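Quinoline 2-oxidoreductase medium subunit (Pseudomonas putida, PDB 1T3Q) binds FAD and, as in related molybdenum hydroxylases, probably relays electrons through this flavin during the oxidation of quinoline. Local coordinates at residues Gln15-Val20 with Cys49-Arg54; Gln19-Ala22 with Asp26-Ile29; Gln34-Leu39 with Arg43-Ser48. All coordinates share one frame; numbering follows the deposited sequence.

Contact 1 (Gln15-Val20 with Cys49-Arg54); sequences QEVIQV and CLVDLR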
loop_
_atom_site.group_PDB
_atom_site.type_symbol
_atom_site.label_atom_id
_atom_site.label_comp_id
_atom_site.label_asym_id
_atom_site.label_seq_id
_atom_site.Cartn_x
_atom_site.Cartn_y
_atom_site.Cartn_z
ATOM N N GLN C 15 -23.904 47.217 -6.717
ATOM C CA GLN C 15 -23.275 48.012 -7.762
ATOM C C GLN C 15 -22.001 47.359 -8.286
ATOM O O GLN C 15 -21.719 47.411 -9.484
ATOM C CB GLN C 15 -22.973 49.428 -7.260
ATOM N N GLU C 16 -21.225 46.750 -7.398
ATOM C CA GLU C 16 -20.004 46.094 -7.839
ATOM C C GLU C 16 -20.356 44.872 -8.690
ATOM O O GLU C 16 -19.694 44.598 -9.691
ATOM C CB GLU C 16 -19.142 45.680 -6.645
ATOM C CG GLU C 16 -17.840 45.019 -7.060
ATOM C CD GLU C 16 -16.903 44.777 -5.891
ATOM O OE1 GLU C 16 -15.883 44.086 -6.090
ATOM O OE2 GLU C 16 -17.184 45.280 -4.778
ATOM N N VAL C 17 -21.399 44.147 -8.295
ATOM C CA VAL C 17 -21.839 42.975 -9.054
ATOM C C VAL C 17 -22.194 43.429 -10.466
ATOM O O VAL C 17 -21.734 42.860 -11.453
ATOM C CB VAL C 17 -23.100 42.327 -8.431
ATOM C CG1 VAL C 17 -23.690 41.296 -9.387
ATOM C CG2 VAL C 17 -22.754 41.675 -7.111
ATOM N N ILE C 18 -23.022 44.465 -10.546
ATOM C CA ILE C 18 -23.455 45.017 -11.823
ATOM C C ILE C 18 -22.261 45.469 -12.660
ATOM O O ILE C 18 -22.224 45.263 -13.873
ATOM C CB ILE C 18 -24.416 46.211 -11.592
ATOM C CG1 ILE C 18 -25.727 45.698 -10.988
ATOM C CG2 ILE C 18 -24.668 46.954 -12.900
ATOM C CD1 ILE C 18 -26.663 46.788 -10.508
ATOM N N GLN C 19 -21.280 46.073 -12.001
ATOM C CA GLN C 19 -20.090 46.560 -12.683
ATOM C C GLN C 19 -19.285 45.409 -13.288
ATOM O O GLN C 19 -18.832 45.486 -14.433
ATOM C CB GLN C 19 -19.222 47.353 -11.701
ATOM C CG GLN C 19 -18.233 48.299 -12.362
ATOM C CD GLN C 19 -17.093 47.575 -13.048
ATOM O OE1 GLN C 19 -16.808 47.812 -14.226
ATOM N NE2 GLN C 19 -16.425 46.692 -12.312
ATOM N N VAL C 20 -19.111 44.339 -12.518
ATOM C CA VAL C 20 -18.356 43.190 -12.996
ATOM C C VAL C 20 -19.044 42.526 -14.186
ATOM O O VAL C 20 -18.407 42.246 -15.199
ATOM C CB VAL C 20 -18.158 42.143 -11.877
ATOM C CG1 VAL C 20 -17.375 40.950 -12.413
ATOM C CG2 VAL C 20 -17.421 42.774 -10.701
ATOM N N CYS C 49 -16.198 33.974 -15.648
ATOM C CA CYS C 49 -16.149 34.253 -14.225
ATOM C C CYS C 49 -17.533 34.106 -13.605
ATOM O O CYS C 49 -18.538 34.423 -14.235
ATOM C CB CYS C 49 -15.640 35.687 -14.022
ATOM S SG CYS C 49 -15.790 36.360 -12.338
ATOM N N LEU C 50 -17.586 33.600 -12.380
ATOM C CA LEU C 50 -18.864 33.470 -11.696
ATOM C C LEU C 50 -18.901 34.540 -10.621
ATOM O O LEU C 50 -17.980 34.656 -9.813
ATOM C CB LEU C 50 -19.027 32.085 -11.067
ATOM C CG LEU C 50 -19.202 30.920 -12.050
ATOM C CD1 LEU C 50 -19.561 29.661 -11.276
ATOM C CD2 LEU C 50 -20.296 31.250 -13.060
ATOM N N VAL C 51 -19.969 35.326 -10.627
ATOM C CA VAL C 51 -20.133 36.403 -9.670
ATOM C C VAL C 51 -21.196 36.011 -8.658
ATOM O O VAL C 51 -22.392 36.020 -8.960
ATOM C CB VAL C 51 -20.558 37.701 -10.377
ATOM C CG1 VAL C 51 -20.595 38.847 -9.374
ATOM C CG2 VAL C 51 -19.590 38.002 -11.525
ATOM N N ASP C 52 -20.736 35.677 -7.460
ATOM C CA ASP C 52 -21.594 35.249 -6.361
ATOM C C ASP C 52 -22.313 36.443 -5.736
ATOM O O ASP C 52 -21.738 37.527 -5.611
ATOM C CB ASP C 52 -20.736 34.552 -5.292
ATOM C CG ASP C 52 -21.528 33.563 -4.445
ATOM O OD1 ASP C 52 -22.739 33.781 -4.237
ATOM O OD2 ASP C 52 -20.929 32.573 -3.975
ATOM N N LEU C 53 -23.565 36.239 -5.339
ATOM C CA LEU C 53 -24.354 37.294 -4.712
ATOM C C LEU C 53 -24.427 37.092 -3.199
ATOM O O LEU C 53 -25.157 37.806 -2.512
ATOM C CB LEU C 53 -25.776 37.306 -5.289
ATOM C CG LEU C 53 -25.912 37.463 -6.807
ATOM C CD1 LEU C 53 -27.380 37.409 -7.190
ATOM C CD2 LEU C 53 -25.293 38.781 -7.255
ATOM N N ARG C 54 -23.653 36.141 -2.678
ATOM C CA ARG C 54 -23.675 35.838 -1.247
ATOM C C ARG C 54 -23.414 37.014 -0.309
ATOM O O ARG C 54 -23.926 37.035 0.808
ATOM C CB ARG C 54 -22.683 34.711 -0.911
ATOM C CG ARG C 54 -21.220 35.041 -1.154
ATOM C CD ARG C 54 -20.292 33.963 -0.582
ATOM N NE ARG C 54 -20.460 33.810 0.866
ATOM C CZ ARG C 54 -19.720 33.012 1.633
ATOM N NH1 ARG C 54 -18.748 32.281 1.105
ATOM N NH2 ARG C 54 -19.960 32.937 2.934
#
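Behind the packing of Val17 on Val51 and Leu53, the carboxylate of Asp52 is gripped by several groups. Its OD2 is hydrogen-bonded to Tyr8 OH and to Gln74 NE2 of the small subunit. Its other oxygen turns back on the chain and makes an Asx turn: Arg54 N donates to Asp52 OD1 over 3.0 Å. The N-H reaches this oxygen from above the carboxylate plane, 51° out of it. Three partners thus fix the rotation of the acid group at the end of strand 49-52, facing the small subunit. The other side of the strand bears the helix. This is the alpha/beta packing of the FAD-binding domain: helix 14-23 lies against the three-stranded parallel sheet, in which 49-52 is the middle strand. Across it the contact is wholly apolar, and all four touching residues are buried. The backbones come nearest at Val17 and Val51, with their CA atoms 6.8 Å apart. Val17 does most of the work on the helix. With CG1 anti to the backbone N (chi1 169°), that methyl touches two partners. It meets Val51 CG1 at 3.9 Å and Leu53 CD2 at 3.7 Å. The side chains of Val17 and Leu53 cross at about a right angle. Leu53 CD2 rests against both methyls of the valine, since Val17 CG2 also lies 3.9 Å from it. Leu53 belongs to the FAD pocket and touches the cofactor, so this side chain links the helix packing to the flavin nucleotide. One turn on, Val20 takes the second branch of the strand valine. Its CG1 meets Val51 CG2 at 3.8 Å, which leaves each methyl of Val51 against a different helix residue.

Contact 2 (Gln19-Ala22 with Asp26-Ile29); sequences QVLA and DARI. With FAD (flavin-adenine dinucleotide), chain R.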
loop_
_atom_site.group_PDB
_atom_site.type_symbol
_atom_site.label_atom_id
_atom_site.label_comp_id
_atom_site.label_asym_id
_atom_site.label_seq_id
_atom_site.Cartn_x
_atom_site.Cartn_y
_atom_site.Cartn_z
ATOM N N GLN C 19 -21.280 46.073 -12.001
ATOM C CA GLN C 19 -20.090 46.560 -12.683
ATOM C C GLN C 19 -19.285 45.409 -13.288
ATOM O O GLN C 19 -18.832 45.486 -14.433
ATOM C CB GLN C 19 -19.222 47.353 -11.701
ATOM C CG GLN C 19 -18.233 48.299 -12.362
ATOM C CD GLN C 19 -17.093 47.575 -13.048
ATOM O OE1 GLN C 19 -16.808 47.812 -14.226
ATOM N NE2 GLN C 19 -16.425 46.692 -12.312
ATOM N N VAL C 20 -19.111 44.339 -12.518
ATOM C CA VAL C 20 -18.356 43.190 -12.996
ATOM C C VAL C 20 -19.044 42.526 -14.186
ATOM O O VAL C 20 -18.407 42.246 -15.199
ATOM C CB VAL C 20 -18.158 42.143 -11.877
ATOM C CG1 VAL C 20 -17.375 40.950 -12.413
ATOM C CG2 VAL C 20 -17.421 42.774 -10.701
ATOM N N LEU C 21 -20.346 42.281 -14.069
ATOM C CA LEU C 21 -21.089 41.653 -15.159
ATOM C C LEU C 21 -21.058 42.544 -16.395
ATOM O O LEU C 21 -20.989 42.069 -17.528
ATOM C CB LEU C 21 -22.538 41.421 -14.747
ATOM C CG LEU C 21 -22.760 40.462 -13.577
ATOM C CD1 LEU C 21 -24.210 40.523 -13.141
ATOM C CD2 LEU C 21 -22.376 39.049 -13.998
ATOM N N ALA C 22 -21.115 43.847 -16.163
ATOM C CA ALA C 22 -21.102 44.811 -17.250
ATOM C C ALA C 22 -19.741 44.859 -17.943
ATOM O O ALA C 22 -19.665 44.957 -19.166
ATOM C CB ALA C 22 -21.470 46.189 -16.716
ATOM N N ASP C 26 -18.996 37.710 -20.585
ATOM C CA ASP C 26 -19.003 36.261 -20.425
ATOM C C ASP C 26 -19.146 35.837 -18.968
ATOM O O ASP C 26 -19.205 34.643 -18.660
ATOM C CB ASP C 26 -17.725 35.675 -21.017
ATOM C CG ASP C 26 -17.652 35.851 -22.521
ATOM O OD1 ASP C 26 -16.529 35.876 -23.059
ATOM O OD2 ASP C 26 -18.717 35.953 -23.167
ATOM N N ALA C 27 -19.197 36.813 -18.070
ATOM C CA ALA C 27 -19.344 36.517 -16.653
ATOM C C ALA C 27 -20.791 36.131 -16.394
ATOM O O ALA C 27 -21.704 36.604 -17.070
ATOM C CB ALA C 27 -18.967 37.732 -15.813
ATOM N N ARG C 28 -21.000 35.255 -15.421
ATOM C CA ARG C 28 -22.342 34.827 -15.091
ATOM C C ARG C 28 -22.520 34.847 -13.587
ATOM O O ARG C 28 -21.569 34.641 -12.832
ATOM C CB ARG C 28 -22.604 33.431 -15.662
ATOM C CG ARG C 28 -22.383 33.376 -17.171
ATOM C CD ARG C 28 -22.749 32.033 -17.791
ATOM N NE ARG C 28 -24.190 31.792 -17.786
ATOM C CZ ARG C 28 -24.861 31.256 -18.801
ATOM N NH1 ARG C 28 -26.170 31.072 -18.706
ATOM N NH2 ARG C 28 -24.229 30.917 -19.918
ATOM N N ILE C 29 -23.744 35.124 -13.163
ATOM C CA ILE C 29 -24.076 35.181 -11.753
ATOM C C ILE C 29 -24.274 33.784 -11.177
ATOM O O ILE C 29 -24.722 32.878 -11.875
ATOM C CB ILE C 29 -25.403 35.950 -11.541
ATOM C CG1 ILE C 29 -25.203 37.441 -11.822
ATOM C CG2 ILE C 29 -25.936 35.710 -10.122
ATOM C CD1 ILE C 29 -26.516 38.205 -11.952
HETATM P PA FAD R . -28.216 29.215 -9.558
HETATM O O1A FAD R . -28.152 27.800 -10.012
HETATM O O2A FAD R . -27.120 29.784 -9.040
HETATM O O5B FAD R . -28.416 29.854 -10.921
HETATM C C5B FAD R . -29.680 29.921 -11.658
HETATM C C4B FAD R . -29.473 30.803 -12.962
HETATM O O4B FAD R . -29.990 32.151 -12.627
HETATM C C3B FAD R . -28.032 31.056 -13.524
HETATM O O3B FAD R . -28.034 31.201 -14.912
HETATM C C2B FAD R . -27.608 32.342 -12.750
HETATM O O2B FAD R . -26.650 33.096 -13.451
HETATM C C1B FAD R . -28.890 33.120 -12.717
HETATM N N9A FAD R . -29.088 33.944 -11.525
HETATM C C8A FAD R . -29.148 33.516 -10.215
HETATM N N7A FAD R . -29.559 34.464 -9.375
HETATM C C5A FAD R . -29.758 35.570 -10.167
HETATM C C6A FAD R . -30.240 36.955 -9.864
HETATM N N6A FAD R . -30.537 37.387 -8.663
HETATM N N1A FAD R . -30.327 37.798 -10.964
HETATM C C2A FAD R . -30.017 37.388 -12.244
HETATM N N3A FAD R . -29.566 36.154 -12.612
HETATM C C4A FAD R . -29.398 35.292 -11.533
HETATM N N1 FAD R . -36.564 23.493 -9.072
HETATM C C2 FAD R . -37.900 23.488 -9.073
HETATM O O2 FAD R . -38.543 24.429 -9.464
HETATM N N3 FAD R . -38.643 22.291 -8.795
HETATM C C4 FAD R . -38.015 21.064 -8.598
HETATM O O4 FAD R . -38.694 20.080 -8.406
HETATM C C4X FAD R . -36.551 21.038 -8.675
HETATM N N5 FAD R . -35.864 19.862 -8.495
HETATM C C5X FAD R . -34.483 19.907 -8.471
HETATM C C6 FAD R . -33.783 18.670 -8.287
HETATM C C7 FAD R . -32.390 18.621 -8.245
HETATM C C7M FAD R . -31.701 17.283 -8.082
HETATM C C8 FAD R . -31.603 19.872 -8.367
HETATM C C8M FAD R . -30.094 19.893 -8.325
HETATM C C9 FAD R . -32.283 21.109 -8.527
HETATM C C9A FAD R . -33.712 21.139 -8.595
HETATM N N10 FAD R . -34.493 22.364 -8.784
HETATM C C10 FAD R . -35.852 22.334 -8.863
HETATM C "C1'" FAD R . -33.757 23.624 -9.077
HETATM C "C2'" FAD R . -33.668 24.579 -7.852
HETATM O "O2'" FAD R . -34.945 25.182 -7.624
HETATM C "C3'" FAD R . -32.598 25.615 -8.208
HETATM O "O3'" FAD R . -32.046 26.059 -6.961
HETATM C "C4'" FAD R . -33.154 26.837 -8.987
HETATM O "O4'" FAD R . -33.761 26.436 -10.219
HETATM C "C5'" FAD R . -31.983 27.733 -9.279
HETATM O "O5'" FAD R . -31.722 28.664 -8.064
HETATM P P FAD R . -30.309 28.849 -7.579
HETATM O O1P FAD R . -30.411 29.859 -6.430
HETATM O O2P FAD R . -29.654 27.654 -7.312
HETATM O O3P FAD R . -29.555 29.500 -8.663
#
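Leu21 and Ile29 meet through similar torsions. In Leu21, CG is anti to the carbonyl carbon (chi1 -63°). In Ile29, CG1 is likewise anti to the carbonyl carbon (chi1 -71°), and CD1 continues in an extended chain. The two side chains cross at about a right angle. Leu21 CD1 presses on the end of the isoleucine, 3.5 Å from Ile29 CD1 and 3.5 Å from Ile29 CG1. Both distances are tighter than usual for carbons. The second leucine branch turns to Ala27, with Leu21 CD2 4.1 Å from Ala27 CB. Ile29 is also an FAD-binding residue. Its CG2 lies over the face of the adenine, 3.8 Å from FAD C5A, and its CD1 comes to 3.6 Å from FAD C2A. The side chain is therefore a layer between the helix and the base. With alanine in place of the isoleucine, Leu21 CD1 would probably lose its partner and a gap would open beneath the adenine face. The backbone of Ile29 holds the ribose as well: its O accepts a hydrogen bond from FAD O2B, whose very short length is doubtful. Arg28 points away from the helix, and FAD O3B lies at the edge of its guanidinium, near the plane. The contact closes the short turn between helix 14-23 and strand 28-30, part of a beta-alpha-beta unit made with strand 7-9, which runs parallel to 28-30 with strand 49-52 between them. Val51 of the adjoining strand 49-52 and Val165 of strand 165-172 also pack on Leu21.

Contact 3 (Gln34-Leu39 with Arg43-Ser48); sequences QSLLPL and RLVYPS. With FAD (flavin-adenine dinucleotide), chain R.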
loop_
_atom_site.group_PDB
_atom_site.type_symbol
_atom_site.label_atom_id
_atom_site.label_comp_id
_atom_site.label_asym_id
_atom_site.label_seq_id
_atom_site.Cartn_x
_atom_site.Cartn_y
_atom_site.Cartn_z
ATOM N N GLN C 34 -27.667 25.425 -7.589
ATOM C CA GLN C 34 -28.377 24.168 -7.827
ATOM C C GLN C 34 -28.856 23.918 -9.259
ATOM O O GLN C 34 -29.268 22.805 -9.585
ATOM C CB GLN C 34 -29.540 24.036 -6.840
ATOM C CG GLN C 34 -29.117 24.290 -5.391
ATOM C CD GLN C 34 -27.997 23.368 -4.927
ATOM O OE1 GLN C 34 -28.227 22.197 -4.616
ATOM N NE2 GLN C 34 -26.778 23.891 -4.885
ATOM N N SER C 35 -28.820 24.942 -10.106
ATOM C CA SER C 35 -29.206 24.784 -11.508
ATOM C C SER C 35 -28.011 25.078 -12.414
ATOM O O SER C 35 -27.827 24.440 -13.449
ATOM C CB SER C 35 -30.368 25.713 -11.871
ATOM O OG SER C 35 -31.593 25.200 -11.382
ATOM N N LEU C 36 -27.190 26.038 -12.006
ATOM C CA LEU C 36 -26.016 26.434 -12.768
ATOM C C LEU C 36 -24.887 25.412 -12.750
ATOM O O LEU C 36 -24.296 25.119 -13.791
ATOM C CB LEU C 36 -25.480 27.771 -12.249
ATOM C CG LEU C 36 -24.186 28.253 -12.911
ATOM C CD1 LEU C 36 -24.417 28.447 -14.413
ATOM C CD2 LEU C 36 -23.729 29.552 -12.260
ATOM N N LEU C 37 -24.578 24.871 -11.575
ATOM C CA LEU C 37 -23.492 23.903 -11.484
ATOM C C LEU C 37 -23.809 22.634 -12.274
ATOM O O LEU C 37 -22.923 22.062 -12.908
ATOM C CB LEU C 37 -23.158 23.590 -10.016
ATOM C CG LEU C 37 -22.673 24.783 -9.174
ATOM C CD1 LEU C 37 -21.878 24.275 -7.972
ATOM C CD2 LEU C 37 -21.801 25.710 -10.001
ATOM N N PRO C 38 -25.070 22.167 -12.239
ATOM C CA PRO C 38 -25.322 20.960 -13.030
ATOM C C PRO C 38 -25.024 21.261 -14.506
ATOM O O PRO C 38 -24.467 20.424 -15.216
ATOM C CB PRO C 38 -26.795 20.683 -12.763
ATOM C CG PRO C 38 -26.921 21.073 -11.312
ATOM C CD PRO C 38 -26.169 22.405 -11.283
ATOM N N LEU C 39 -25.383 22.463 -14.954
ATOM C CA LEU C 39 -25.130 22.871 -16.336
ATOM C C LEU C 39 -23.634 22.904 -16.607
ATOM O O LEU C 39 -23.181 22.516 -17.687
ATOM C CB LEU C 39 -25.721 24.256 -16.620
ATOM C CG LEU C 39 -27.243 24.389 -16.693
ATOM C CD1 LEU C 39 -27.617 25.846 -16.924
ATOM C CD2 LEU C 39 -27.777 23.516 -17.820
ATOM N N ARG C 43 -20.981 20.863 -18.945
ATOM C CA ARG C 43 -20.282 21.797 -19.810
ATOM C C ARG C 43 -21.202 22.348 -20.887
ATOM O O ARG C 43 -20.849 22.392 -22.068
ATOM C CB ARG C 43 -19.052 21.123 -20.430
ATOM C CG ARG C 43 -18.079 20.636 -19.368
ATOM C CD ARG C 43 -16.655 20.500 -19.870
ATOM N NE ARG C 43 -15.753 20.235 -18.752
ATOM C CZ ARG C 43 -14.432 20.360 -18.798
ATOM N NH1 ARG C 43 -13.832 20.753 -19.917
ATOM N NH2 ARG C 43 -13.708 20.106 -17.716
ATOM N N LEU C 44 -22.391 22.767 -20.462
ATOM C CA LEU C 44 -23.391 23.340 -21.356
ATOM C C LEU C 44 -23.253 24.861 -21.395
ATOM O O LEU C 44 -23.867 25.525 -22.228
ATOM C CB LEU C 44 -24.799 22.950 -20.898
ATOM C CG LEU C 44 -25.110 21.453 -20.988
ATOM C CD1 LEU C 44 -26.493 21.175 -20.427
ATOM C CD2 LEU C 44 -25.017 21.003 -22.443
ATOM N N VAL C 45 -22.456 25.403 -20.480
ATOM C CA VAL C 45 -22.197 26.840 -20.426
ATOM C C VAL C 45 -20.727 27.013 -20.092
ATOM O O VAL C 45 -20.141 26.183 -19.391
ATOM C CB VAL C 45 -23.056 27.570 -19.351
ATOM C CG1 VAL C 45 -24.538 27.423 -19.678
ATOM C CG2 VAL C 45 -22.754 27.023 -17.968
ATOM N N TYR C 46 -20.126 28.086 -20.597
ATOM C CA TYR C 46 -18.716 28.337 -20.357
ATOM C C TYR C 46 -18.463 29.759 -19.883
ATOM O O TYR C 46 -17.954 30.592 -20.630
ATOM C CB TYR C 46 -17.908 28.075 -21.629
ATOM C CG TYR C 46 -18.019 26.662 -22.151
ATOM C CD1 TYR C 46 -19.123 26.253 -22.895
ATOM C CD2 TYR C 46 -17.015 25.727 -21.893
ATOM C CE1 TYR C 46 -19.226 24.944 -23.378
ATOM C CE2 TYR C 46 -17.107 24.417 -22.367
ATOM C CZ TYR C 46 -18.214 24.034 -23.108
ATOM O OH TYR C 46 -18.298 22.744 -23.588
ATOM N N PRO C 47 -18.814 30.057 -18.627
ATOM C CA PRO C 47 -18.595 31.409 -18.110
ATOM C C PRO C 47 -17.114 31.689 -17.912
ATOM O O PRO C 47 -16.323 30.775 -17.684
ATOM C CB PRO C 47 -19.358 31.399 -16.792
ATOM C CG PRO C 47 -19.178 29.973 -16.325
ATOM C CD PRO C 47 -19.423 29.187 -17.602
ATOM N N SER C 48 -16.736 32.956 -18.002
ATOM C CA SER C 48 -15.349 33.336 -17.809
ATOM C C SER C 48 -15.140 33.522 -16.315
ATOM O O SER C 48 -14.067 33.248 -15.778
ATOM C CB SER C 48 -15.070 34.658 -18.524
ATOM O OG SER C 48 -15.973 35.653 -18.074
HETATM P PA FAD R . -28.216 29.215 -9.558
HETATM O O1A FAD R . -28.152 27.800 -10.012
HETATM O O2A FAD R . -27.120 29.784 -9.040
HETATM O O5B FAD R . -28.416 29.854 -10.921
HETATM C C5B FAD R . -29.680 29.921 -11.658
HETATM C C4B FAD R . -29.473 30.803 -12.962
HETATM O O4B FAD R . -29.990 32.151 -12.627
HETATM C C3B FAD R . -28.032 31.056 -13.524
HETATM O O3B FAD R . -28.034 31.201 -14.912
HETATM C C2B FAD R . -27.608 32.342 -12.750
HETATM O O2B FAD R . -26.650 33.096 -13.451
HETATM C C1B FAD R . -28.890 33.120 -12.717
HETATM N N9A FAD R . -29.088 33.944 -11.525
HETATM C C8A FAD R . -29.148 33.516 -10.215
HETATM N N7A FAD R . -29.559 34.464 -9.375
HETATM C C5A FAD R . -29.758 35.570 -10.167
HETATM C C6A FAD R . -30.240 36.955 -9.864
HETATM N N6A FAD R . -30.537 37.387 -8.663
HETATM N N1A FAD R . -30.327 37.798 -10.964
HETATM C C2A FAD R . -30.017 37.388 -12.244
HETATM N N3A FAD R . -29.566 36.154 -12.612
HETATM C C4A FAD R . -29.398 35.292 -11.533
HETATM N N1 FAD R . -36.564 23.493 -9.072
HETATM C C2 FAD R . -37.900 23.488 -9.073
HETATM O O2 FAD R . -38.543 24.429 -9.464
HETATM N N3 FAD R . -38.643 22.291 -8.795
HETATM C C4 FAD R . -38.015 21.064 -8.598
HETATM O O4 FAD R . -38.694 20.080 -8.406
HETATM C C4X FAD R . -36.551 21.038 -8.675
HETATM N N5 FAD R . -35.864 19.862 -8.495
HETATM C C5X FAD R . -34.483 19.907 -8.471
HETATM C C6 FAD R . -33.783 18.670 -8.287
HETATM C C7 FAD R . -32.390 18.621 -8.245
HETATM C C7M FAD R . -31.701 17.283 -8.082
HETATM C C8 FAD R . -31.603 19.872 -8.367
HETATM C C8M FAD R . -30.094 19.893 -8.325
HETATM C C9 FAD R . -32.283 21.109 -8.527
HETATM C C9A FAD R . -33.712 21.139 -8.595
HETATM N N10 FAD R . -34.493 22.364 -8.784
HETATM C C10 FAD R . -35.852 22.334 -8.863
HETATM C "C1'" FAD R . -33.757 23.624 -9.077
HETATM C "C2'" FAD R . -33.668 24.579 -7.852
HETATM O "O2'" FAD R . -34.945 25.182 -7.624
HETATM C "C3'" FAD R . -32.598 25.615 -8.208
HETATM O "O3'" FAD R . -32.046 26.059 -6.961
HETATM C "C4'" FAD R . -33.154 26.837 -8.987
HETATM O "O4'" FAD R . -33.761 26.436 -10.219
HETATM C "C5'" FAD R . -31.983 27.733 -9.279
HETATM O "O5'" FAD R . -31.722 28.664 -8.064
HETATM P P FAD R . -30.309 28.849 -7.579
HETATM O O1P FAD R . -30.411 29.859 -6.430
HETATM O O2P FAD R . -29.654 27.654 -7.312
HETATM O O3P FAD R . -29.555 29.500 -8.663
#
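Leu39 and Leu44 are joined by both backbone and side chain, and here, at the solvent side, the contact is tight. Leu44 N donates to Leu39 O over 2.9 Å in an almost straight bond, with an N-H...O angle of 175°. This bond belongs to a Schellman motif that ends helix 36-41. Arg43, with a positive phi of 52°, turns the chain back. Leu39 has more surface covered by the other segment than any other residue of the contact. Its CD2 meets CD1 of the exposed Leu44 at 3.7 Å, and the two leucines cross at about a right angle. Toward buried Leu36 the packing is wider. With CG1 anti to the carbonyl carbon (chi1 -62°), Val45 CG2 falls between the backbone N and the carbonyl carbon, and from there it faces the helix. It lies 4.2 Å from Leu36 CD1 and 4.3 Å from Leu39 CB. Arg43 turns away from the helix to join other parts of the complex. Its NE donates to Lys2 O, and its NH1 makes a salt bridge with Asp129 of the large subunit. The other end of the helix holds the cofactor. FAD O1A is gripped by two backbone N-H groups, from Leu36 N at 2.8 Å and from Ser35 N at 2.9 Å. Gln34 N reaches FAD O2P on the second phosphate at 3.0 Å. Ser35 OG shares a hydrogen bond with FAD O4', 2.8 Å away. The start of the helix probably helps to offset the phosphate charge. Such a run of backbone N-H groups leading into a helix is a diphosphate-binding loop, here in an FAD-binding domain of the FAD_PCMH clan.

From the N terminus, helix 14-23 opens both contact 1 and contact 2, which share Gln19 and Val20. Contact 2 closes first, over the short turn into strand 28-30. Contact 3 follows in series and closes the turn after helix 36-41. Contact 1 closes last, at strand 49-52, and contact 3 is nested inside its loop. Strands 28-30 and 49-52 are neighbours in one parallel sheet, where Val51 N lies 2.8 Å from Arg28 O, a probable hydrogen bond. Contacts 1 and 2 hold helix 14-23 on this sheet. Contact 3 folds the loop after helix 36-41 back on that helix, which reaches the sheet where Leu36 CD2 packs on Leu50 CD2.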